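Local coordinates for protein 5-carboxymethyl-2-hydroxymuconate delta-isomerase (Mycobacterium smegmatis, PDB 4PFZ) that probably binds a metal ion and acts as an isomerase or acetylpyruvate hydrolase of the fumarylacetoacetate hydrolase family, at residues 59-64 / 82-87; 88-93 / 160-165; 139-144 / 239-244. All coordinates share one frame; numbering follows the deposited sequence.

Interaction 1 (59-64 / 82-87); sequences KVIAVG and PVIFLK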
loop_
_atom_site.group_PDB
_atom_site.type_symbol
_atom_site.label_atom_id
_atom_site.label_comp_id
_atom_site.label_asym_id
_atom_site.label_seq_id
_atom_site.Cartn_x
_atom_site.Cartn_y
_atom_site.Cartn_z
ATOM N N LYS B 59 3.498 -1.705 -4.344
ATOM C CA LYS B 59 2.893 -2.227 -3.123
ATOM C C LYS B 59 3.496 -3.569 -2.734
ATOM O O LYS B 59 4.077 -4.278 -3.565
ATOM C CB LYS B 59 1.367 -2.359 -3.262
ATOM C CG LYS B 59 0.865 -3.200 -4.431
ATOM C CD LYS B 59 -0.683 -3.188 -4.462
ATOM C CE LYS B 59 -1.260 -3.716 -5.778
ATOM N NZ LYS B 59 -0.628 -3.094 -6.974
ATOM N N VAL B 60 3.348 -3.893 -1.461
ATOM C CA VAL B 60 3.837 -5.132 -0.931
ATOM C C VAL B 60 2.662 -5.809 -0.278
ATOM O O VAL B 60 2.093 -5.262 0.664
ATOM C CB VAL B 60 4.949 -4.918 0.104
ATOM C CG1 VAL B 60 5.348 -6.266 0.738
ATOM C CG2 VAL B 60 6.139 -4.241 -0.533
ATOM N N ILE B 61 2.317 -6.999 -0.770
ATOM C CA ILE B 61 1.259 -7.812 -0.188
ATOM C C ILE B 61 1.902 -8.918 0.627
ATOM O O ILE B 61 2.889 -9.523 0.196
ATOM C CB ILE B 61 0.347 -8.449 -1.269
ATOM C CG1 ILE B 61 -0.398 -7.358 -2.020
ATOM C CG2 ILE B 61 -0.685 -9.374 -0.641
ATOM C CD1 ILE B 61 0.340 -6.824 -3.232
ATOM N N ALA B 62 1.359 -9.191 1.797
ATOM C CA ALA B 62 1.901 -10.288 2.576
ATOM C C ALA B 62 0.800 -11.175 3.120
ATOM O O ALA B 62 -0.342 -10.754 3.242
ATOM C CB ALA B 62 2.764 -9.744 3.709
ATOM N N VAL B 63 1.172 -12.403 3.468
ATOM C CA VAL B 63 0.275 -13.329 4.129
ATOM C C VAL B 63 0.882 -13.647 5.497
ATOM O O VAL B 63 2.087 -13.539 5.678
ATOM C CB VAL B 63 0.059 -14.610 3.262
ATOM C CG1 VAL B 63 1.154 -15.630 3.485
ATOM C CG2 VAL B 63 -1.307 -15.229 3.523
ATOM N N GLY B 64 0.057 -14.001 6.470
ATOM C CA GLY B 64 0.573 -14.322 7.786
ATOM C C GLY B 64 0.786 -15.811 7.989
ATOM O O GLY B 64 1.911 -16.311 7.903
ATOM N N PRO B 82 -6.646 -17.786 2.457
ATOM C CA PRO B 82 -5.556 -16.897 2.851
ATOM C C PRO B 82 -6.070 -15.571 3.398
ATOM O O PRO B 82 -7.093 -15.056 2.933
ATOM C CB PRO B 82 -4.792 -16.671 1.543
ATOM C CG PRO B 82 -5.222 -17.744 0.634
ATOM C CD PRO B 82 -6.641 -18.035 1.007
ATOM N N VAL B 83 -5.361 -15.037 4.386
ATOM C CA VAL B 83 -5.599 -13.685 4.856
ATOM C C VAL B 83 -4.444 -12.824 4.353
ATOM O O VAL B 83 -3.287 -13.032 4.734
ATOM C CB VAL B 83 -5.712 -13.613 6.400
ATOM C CG1 VAL B 83 -5.796 -12.160 6.868
ATOM C CG2 VAL B 83 -6.923 -14.392 6.879
ATOM N N ILE B 84 -4.742 -11.885 3.466
ATOM C CA ILE B 84 -3.685 -11.036 2.925
ATOM C C ILE B 84 -3.770 -9.621 3.497
ATOM O O ILE B 84 -4.821 -9.194 3.975
ATOM C CB ILE B 84 -3.718 -10.996 1.374
ATOM C CG1 ILE B 84 -5.077 -10.523 0.866
ATOM C CG2 ILE B 84 -3.360 -12.374 0.793
ATOM C CD1 ILE B 84 -5.110 -10.230 -0.624
ATOM N N PHE B 85 -2.643 -8.919 3.491
ATOM C CA PHE B 85 -2.584 -7.531 3.955
ATOM C C PHE B 85 -1.471 -6.769 3.214
ATOM O O PHE B 85 -0.780 -7.333 2.366
ATOM C CB PHE B 85 -2.371 -7.462 5.482
ATOM C CG PHE B 85 -1.126 -8.183 5.965
ATOM C CD1 PHE B 85 -1.153 -9.534 6.238
ATOM C CD2 PHE B 85 0.062 -7.496 6.145
ATOM C CE1 PHE B 85 -0.012 -10.205 6.681
ATOM C CE2 PHE B 85 1.205 -8.161 6.581
ATOM C CZ PHE B 85 1.163 -9.512 6.854
ATOM N N LEU B 86 -1.323 -5.481 3.518
ATOM C CA LEU B 86 -0.383 -4.618 2.806
ATOM C C LEU B 86 0.695 -4.079 3.746
ATOM O O LEU B 86 0.417 -3.780 4.900
ATOM C CB LEU B 86 -1.119 -3.430 2.157
ATOM C CG LEU B 86 -1.988 -3.758 0.949
ATOM C CD1 LEU B 86 -2.840 -2.547 0.578
ATOM C CD2 LEU B 86 -1.118 -4.202 -0.234
ATOM N N LYS B 87 1.917 -3.972 3.237
ATOM C CA LYS B 87 2.980 -3.197 3.890
ATOM C C LYS B 87 3.272 -2.037 2.955
ATOM O O LYS B 87 3.269 -2.214 1.741
ATOM C CB LYS B 87 4.222 -4.062 4.149
ATOM C CG LYS B 87 3.993 -5.177 5.164
ATOM C CD LYS B 87 5.170 -6.184 5.229
ATOM C CE LYS B 87 6.480 -5.583 5.756
ATOM N NZ LYS B 87 6.585 -5.601 7.253
HETATM O O HOH W 1 1.572 -1.717 -0.123
#

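Interaction 2 (88-93 / 160-165); sequences PNTAII and GHDTFC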
loop_
_atom_site.group_PDB
_atom_site.type_symbol
_atom_site.label_atom_id
_atom_site.label_comp_id
_atom_site.label_asym_id
_atom_site.label_seq_id
_atom_site.Cartn_x
_atom_site.Cartn_y
_atom_site.Cartn_z
ATOM N N PRO B 88 3.439 -0.818 3.499
ATOM C CA PRO B 88 3.740 0.302 2.609
ATOM C C PRO B 88 5.108 0.187 1.974
ATOM O O PRO B 88 6.019 -0.315 2.615
ATOM C CB PRO B 88 3.687 1.518 3.543
ATOM C CG PRO B 88 4.126 0.971 4.884
ATOM C CD PRO B 88 3.578 -0.456 4.924
ATOM N N ASN B 89 5.267 0.662 0.745
ATOM C CA ASN B 89 6.567 0.515 0.098
ATOM C C ASN B 89 7.625 1.431 0.735
ATOM O O ASN B 89 8.821 1.276 0.486
ATOM C CB ASN B 89 6.454 0.735 -1.419
ATOM C CG ASN B 89 6.060 2.148 -1.809
ATOM O OD1 ASN B 89 5.918 3.037 -0.971
ATOM N ND2 ASN B 89 5.900 2.362 -3.114
ATOM N N THR B 90 7.191 2.345 1.599
ATOM C CA THR B 90 8.150 3.111 2.416
ATOM C C THR B 90 8.864 2.282 3.475
ATOM O O THR B 90 9.888 2.714 4.047
ATOM C CB THR B 90 7.463 4.288 3.113
ATOM O OG1 THR B 90 6.196 3.868 3.621
ATOM C CG2 THR B 90 7.264 5.425 2.122
ATOM N N ALA B 91 8.351 1.085 3.726
ATOM C CA ALA B 91 8.988 0.191 4.687
ATOM C C ALA B 91 10.174 -0.556 4.065
ATOM O O ALA B 91 10.997 -1.097 4.769
ATOM C CB ALA B 91 7.979 -0.808 5.236
ATOM N N ILE B 92 10.254 -0.580 2.739
ATOM C CA ILE B 92 11.312 -1.360 2.076
ATOM C C ILE B 92 12.721 -0.793 2.289
ATOM O O ILE B 92 12.947 0.416 2.190
ATOM C CB ILE B 92 11.030 -1.481 0.568
ATOM C CG1 ILE B 92 9.727 -2.244 0.352
ATOM C CG2 ILE B 92 12.205 -2.164 -0.171
ATOM C CD1 ILE B 92 9.179 -2.134 -1.092
ATOM N N ILE B 93 13.654 -1.680 2.623
ATOM C CA ILE B 93 15.090 -1.371 2.616
ATOM C C ILE B 93 15.815 -2.557 1.983
ATOM O O ILE B 93 15.281 -3.669 1.953
ATOM C CB ILE B 93 15.657 -1.097 4.035
ATOM C CG1 ILE B 93 15.350 -2.263 4.977
ATOM C CG2 ILE B 93 15.116 0.220 4.600
ATOM C CD1 ILE B 93 16.128 -2.195 6.312
ATOM N N GLY B 160 4.336 -1.731 9.354
ATOM C CA GLY B 160 4.437 -0.659 8.377
ATOM C C GLY B 160 5.470 0.422 8.632
ATOM O O GLY B 160 5.561 1.384 7.865
ATOM N N HIS B 161 6.257 0.274 9.693
ATOM C CA HIS B 161 7.251 1.303 10.011
ATOM C C HIS B 161 8.318 1.384 8.928
ATOM O O HIS B 161 8.538 0.424 8.206
ATOM C CB HIS B 161 7.896 1.018 11.367
ATOM C CG HIS B 161 6.934 1.082 12.507
ATOM N ND1 HIS B 161 6.694 2.245 13.206
ATOM C CD2 HIS B 161 6.135 0.140 13.058
ATOM C CE1 HIS B 161 5.790 2.017 14.143
ATOM N NE2 HIS B 161 5.438 0.744 14.077
ATOM N N ASP B 162 8.969 2.537 8.793
ATOM C CA ASP B 162 10.100 2.611 7.867
ATOM C C ASP B 162 11.134 1.539 8.276
ATOM O O ASP B 162 11.377 1.305 9.477
ATOM C CB ASP B 162 10.750 4.013 7.857
ATOM C CG ASP B 162 9.866 5.111 7.221
ATOM O OD1 ASP B 162 8.756 4.845 6.704
ATOM O OD2 ASP B 162 10.300 6.286 7.251
ATOM N N THR B 163 11.729 0.899 7.262
ATOM C CA THR B 163 12.724 -0.192 7.365
ATOM C C THR B 163 12.156 -1.571 7.733
ATOM O O THR B 163 12.918 -2.502 7.908
ATOM C CB THR B 163 13.887 0.113 8.382
ATOM O OG1 THR B 163 13.436 -0.072 9.734
ATOM C CG2 THR B 163 14.465 1.517 8.167
ATOM N N PHE B 164 10.837 -1.706 7.863
ATOM C CA PHE B 164 10.280 -2.970 8.330
ATOM C C PHE B 164 10.010 -3.935 7.176
ATOM O O PHE B 164 9.392 -4.970 7.375
ATOM C CB PHE B 164 8.999 -2.757 9.135
ATOM C CG PHE B 164 9.242 -2.490 10.613
ATOM C CD1 PHE B 164 10.431 -1.935 11.042
ATOM C CD2 PHE B 164 8.268 -2.799 11.562
ATOM C CE1 PHE B 164 10.656 -1.691 12.403
ATOM C CE2 PHE B 164 8.481 -2.574 12.909
ATOM C CZ PHE B 164 9.676 -2.008 13.334
ATOM N N CYS B 165 10.485 -3.608 5.980
ATOM C CA CYS B 165 10.431 -4.598 4.888
ATOM C C CYS B 165 11.756 -4.773 4.140
ATOM O O CYS B 165 11.878 -4.379 2.978
ATOM C CB CYS B 165 9.330 -4.217 3.913
ATOM S SG CYS B 165 8.818 -5.616 2.856
HETATM O O HOH W 2 12.185 1.929 4.738
HETATM O O HOH W 3 6.903 2.815 5.987
#

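Interaction 3 (139-144 / 239-244); sequences IGNDVS and VSITVE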
loop_
_atom_site.group_PDB
_atom_site.type_symbol
_atom_site.label_atom_id
_atom_site.label_comp_id
_atom_site.label_asym_id
_atom_site.label_seq_id
_atom_site.Cartn_x
_atom_site.Cartn_y
_atom_site.Cartn_z
ATOM N N ILE B 139 14.039 -12.498 -1.307
ATOM C CA ILE B 139 13.851 -12.782 0.108
ATOM C C ILE B 139 13.293 -11.547 0.778
ATOM O O ILE B 139 13.631 -10.432 0.404
ATOM C CB ILE B 139 15.170 -13.196 0.799
ATOM C CG1 ILE B 139 15.859 -14.281 -0.021
ATOM C CG2 ILE B 139 14.902 -13.684 2.203
ATOM C CD1 ILE B 139 17.262 -14.663 0.481
ATOM N N GLY B 140 12.423 -11.756 1.756
ATOM C CA GLY B 140 11.851 -10.649 2.492
ATOM C C GLY B 140 11.882 -10.897 3.984
ATOM O O GLY B 140 12.045 -12.009 4.436
ATOM N N ASN B 141 11.719 -9.828 4.755
ATOM C CA ASN B 141 11.618 -9.950 6.195
ATOM C C ASN B 141 10.409 -9.129 6.642
ATOM O O ASN B 141 10.427 -7.912 6.496
ATOM C CB ASN B 141 12.922 -9.456 6.821
ATOM C CG ASN B 141 13.006 -9.698 8.325
ATOM O OD1 ASN B 141 12.034 -10.076 8.979
ATOM N ND2 ASN B 141 14.190 -9.455 8.878
ATOM N N ASP B 142 9.347 -9.782 7.128
ATOM C CA ASP B 142 8.126 -9.045 7.498
ATOM C C ASP B 142 8.265 -8.638 8.961
ATOM O O ASP B 142 7.685 -9.259 9.856
ATOM C CB ASP B 142 6.860 -9.886 7.244
ATOM C CG ASP B 142 5.566 -9.201 7.714
ATOM O OD1 ASP B 142 5.565 -7.977 8.009
ATOM O OD2 ASP B 142 4.526 -9.902 7.782
ATOM N N VAL B 143 9.103 -7.629 9.183
ATOM C CA VAL B 143 9.405 -7.140 10.532
ATOM C C VAL B 143 8.119 -6.619 11.170
ATOM O O VAL B 143 7.346 -5.887 10.533
ATOM C CB VAL B 143 10.481 -6.027 10.516
ATOM C CG1 VAL B 143 10.801 -5.576 11.919
ATOM C CG2 VAL B 143 11.758 -6.531 9.845
ATOM N N SER B 144 7.898 -6.980 12.430
ATOM C CA SER B 144 6.580 -6.816 13.023
ATOM C C SER B 144 6.664 -6.384 14.478
ATOM O O SER B 144 7.266 -7.063 15.287
ATOM C CB SER B 144 5.791 -8.133 12.910
ATOM O OG SER B 144 5.694 -8.576 11.559
ATOM N N VAL B 239 20.294 -9.916 11.555
ATOM C CA VAL B 239 19.358 -10.940 11.113
ATOM C C VAL B 239 19.716 -11.359 9.698
ATOM O O VAL B 239 19.868 -10.510 8.822
ATOM C CB VAL B 239 17.897 -10.455 11.127
ATOM C CG1 VAL B 239 16.936 -11.623 10.866
ATOM C CG2 VAL B 239 17.566 -9.769 12.436
ATOM N N SER B 240 19.860 -12.661 9.487
ATOM C CA SER B 240 20.181 -13.191 8.171
ATOM C C SER B 240 19.183 -14.254 7.735
ATOM O O SER B 240 19.004 -15.266 8.409
ATOM C CB SER B 240 21.595 -13.757 8.154
ATOM O OG SER B 240 22.538 -12.702 8.166
ATOM N N ILE B 241 18.532 -14.010 6.602
ATOM C CA ILE B 241 17.549 -14.942 6.070
ATOM C C ILE B 241 18.087 -15.552 4.790
ATOM O O ILE B 241 18.448 -14.840 3.856
ATOM C CB ILE B 241 16.198 -14.254 5.785
ATOM C CG1 ILE B 241 15.673 -13.580 7.057
ATOM C CG2 ILE B 241 15.193 -15.272 5.244
ATOM C CD1 ILE B 241 14.735 -12.429 6.792
ATOM N N THR B 242 18.147 -16.873 4.767
ATOM C CA THR B 242 18.707 -17.579 3.645
ATOM C C THR B 242 17.637 -18.419 2.972
ATOM O O THR B 242 16.928 -19.196 3.612
ATOM C CB THR B 242 19.889 -18.476 4.079
ATOM O OG1 THR B 242 20.945 -17.649 4.587
ATOM C CG2 THR B 242 20.414 -19.275 2.900
ATOM N N VAL B 243 17.516 -18.256 1.668
ATOM C CA VAL B 243 16.663 -19.154 0.910
ATOM C C VAL B 243 17.514 -19.948 -0.048
ATOM O O VAL B 243 18.353 -19.392 -0.757
ATOM C CB VAL B 243 15.574 -18.397 0.142
ATOM C CG1 VAL B 243 14.707 -19.350 -0.662
ATOM C CG2 VAL B 243 14.725 -17.615 1.112
ATOM N N GLU B 244 17.302 -21.258 -0.035
ATOM C CA GLU B 244 17.995 -22.160 -0.926
ATOM C C GLU B 244 17.801 -21.744 -2.380
ATOM O O GLU B 244 16.673 -21.585 -2.839
ATOM C CB GLU B 244 17.489 -23.585 -0.710
ATOM C CG GLU B 244 18.133 -24.618 -1.599
ATOM C CD GLU B 244 17.617 -26.017 -1.322
ATOM O OE1 GLU B 244 16.708 -26.163 -0.476
ATOM O OE2 GLU B 244 18.125 -26.971 -1.955
#

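Interaction 1 (59-64 / 82-87)
Phe85 lays its ring over Ala62: the methyl CB sits over the face, 4.0 Å from the ring centroid, a CH-pi contact. Ala62 O lies above the same ring, offset toward the rim and 3.3 Å from Phe85 CD1. CG of Phe85 stands between its backbone N and carbonyl carbon (chi1 57°), which swings the ring over the neighbouring strand. Trp155 meets the ring edge-to-face.

The same pair is locked through the backbone, Ala62 N to Phe85 O at 2.9 Å and Phe85 N back to Ala62 O at 3.0 Å. Lys87 N gives a third, nearly straight bond to Val60 O (2.9 Å, 167° at the hydrogen); a water replaces the second bond of this pair, accepting from Val60 N and donating to Lys87 O at 2.6 Å. On the face opposite Phe85, Ile61 lies alongside Ile84 and Leu86, its CG1 3.7 Å from Leu86 CD2; helix 203-213 covers Ile61 and Ile84, while Met156 of the second subunit packs on Ile84 and Leu86.

With non-hydrogen-bonded Ile61-Leu86 between hydrogen-bonded neighbours and 139° between strand directions, this is a twisted antiparallel pair; with strand 221-223 bonded in parallel to 60-63, it forms part of a mixed sheet of the FAA hydrolase fold.

Interaction 2 (88-93 / 160-165)
The methyl CB of Ala91 lies 3.3 Å from His161 O, where the type II beta turn 161-164 leads into a parallel bridge between Ile92 and Cys165. This side of the contact is the tight one. Cys165 N donates to Ala91 O at 2.8 Å, and Ile93 N makes a longer bond to Cys165 O at 3.3 Å. Both donors stand well above the acceptor's carbonyl plane, by 57° and 61°, so neither bond is aimed at a lone pair of its acceptor. Ile93 crosses Thr163 obliquely: CD1 comes 3.8 Å from Thr163 CB, and CG2, anti to its own carbonyl carbon, reaches Thr163 CA and CG2. At the other end, Pro88 CG rests 3.3 Å from Gly160 O.

Between these patches the contact is looser and runs through water. Thr90 and Asp162 do not bond directly; their closest side-chain atoms, Thr90 CB and Asp162 OD1, are 3.9 Å apart. One water accepts from Thr90 OG1 and donates to Gly160 O and Asp162 OD1. Asp162 OD2 turns to the second subunit, forming a salt bridge with its Lys123 and a hydrogen bond with its Thr215, so this carboxylate joins a hydrated seam to the dimer interface. A second water accepts from Thr163 N at 2.8 Å and donates to the carbonyl oxygens of Thr90 and Ile92.

Interaction 3 (139-144 / 239-244)
Strands 139-141 and 239-243 run nearly antiparallel, with 146° between their N-to-C directions, yet their axes come no closer than 7.8 Å and no hydrogen bond joins them. That spacing is too wide for neighbours in one sheet, and the contact is made by side chains directed into the gap from both strands. Ile139 and Ile241 carry the larger share about equally. CG2 of Ile139, anti to the backbone N, meets Ile241 CG2 at 3.4 Å, tighter than usual van der Waals contact, while Ile139 CG1 lies 3.7 Å from Val243 CG2. Ile139 CD1 reaches on to Ile241 O, 3.6 Å away, as Ile139 slides past Ile241 and Val243 in the opposite direction.

The pattern is face-to-face sheet packing within the FAA hydrolase domain: strand 134-145 pairs with strands 108-118 and 165-172, whereas strand 238-243 lies between strands 181-186 and 247-255. Leu182 also touches Ile241 and Val243, and Ile246 touches Ile139, continuing the apolar layer.

Further along, Asn141 crosses Ile241 at about a right angle, its CB 3.5 Å from Ile241 CD1. The same delta methyl lies 3.7 Å from Asn141 ND2, which also reaches Val239 CG1. The buried amide keeps a polar partner on its other branch, where OD1 accepts a hydrogen bond from the backbone N of Glu111.

In the fold
Interactions 1 and 2 follow one another along the chain, strand 84-87 leading into 88-93, with centres about 13 Å apart; Val60 CG2 packs on Ile92 CD1 at 3.7 Å. Lys87 ties all three together: its NZ forms a salt bridge with Asp142 OD1 of interaction 3 at 2.7 Å and a probable hydrogen bond with Phe164 O of interaction 2 at 2.9 Å. Phe164 O also probably accepts from Val143 N, 3.2 Å away, joining interactions 2 and 3. Asp142 has a second lysine partner, Lys159, and lies close to Glu111 and Glu113. This acidic cluster probably corresponds to the metal site of FAA hydrolase relatives.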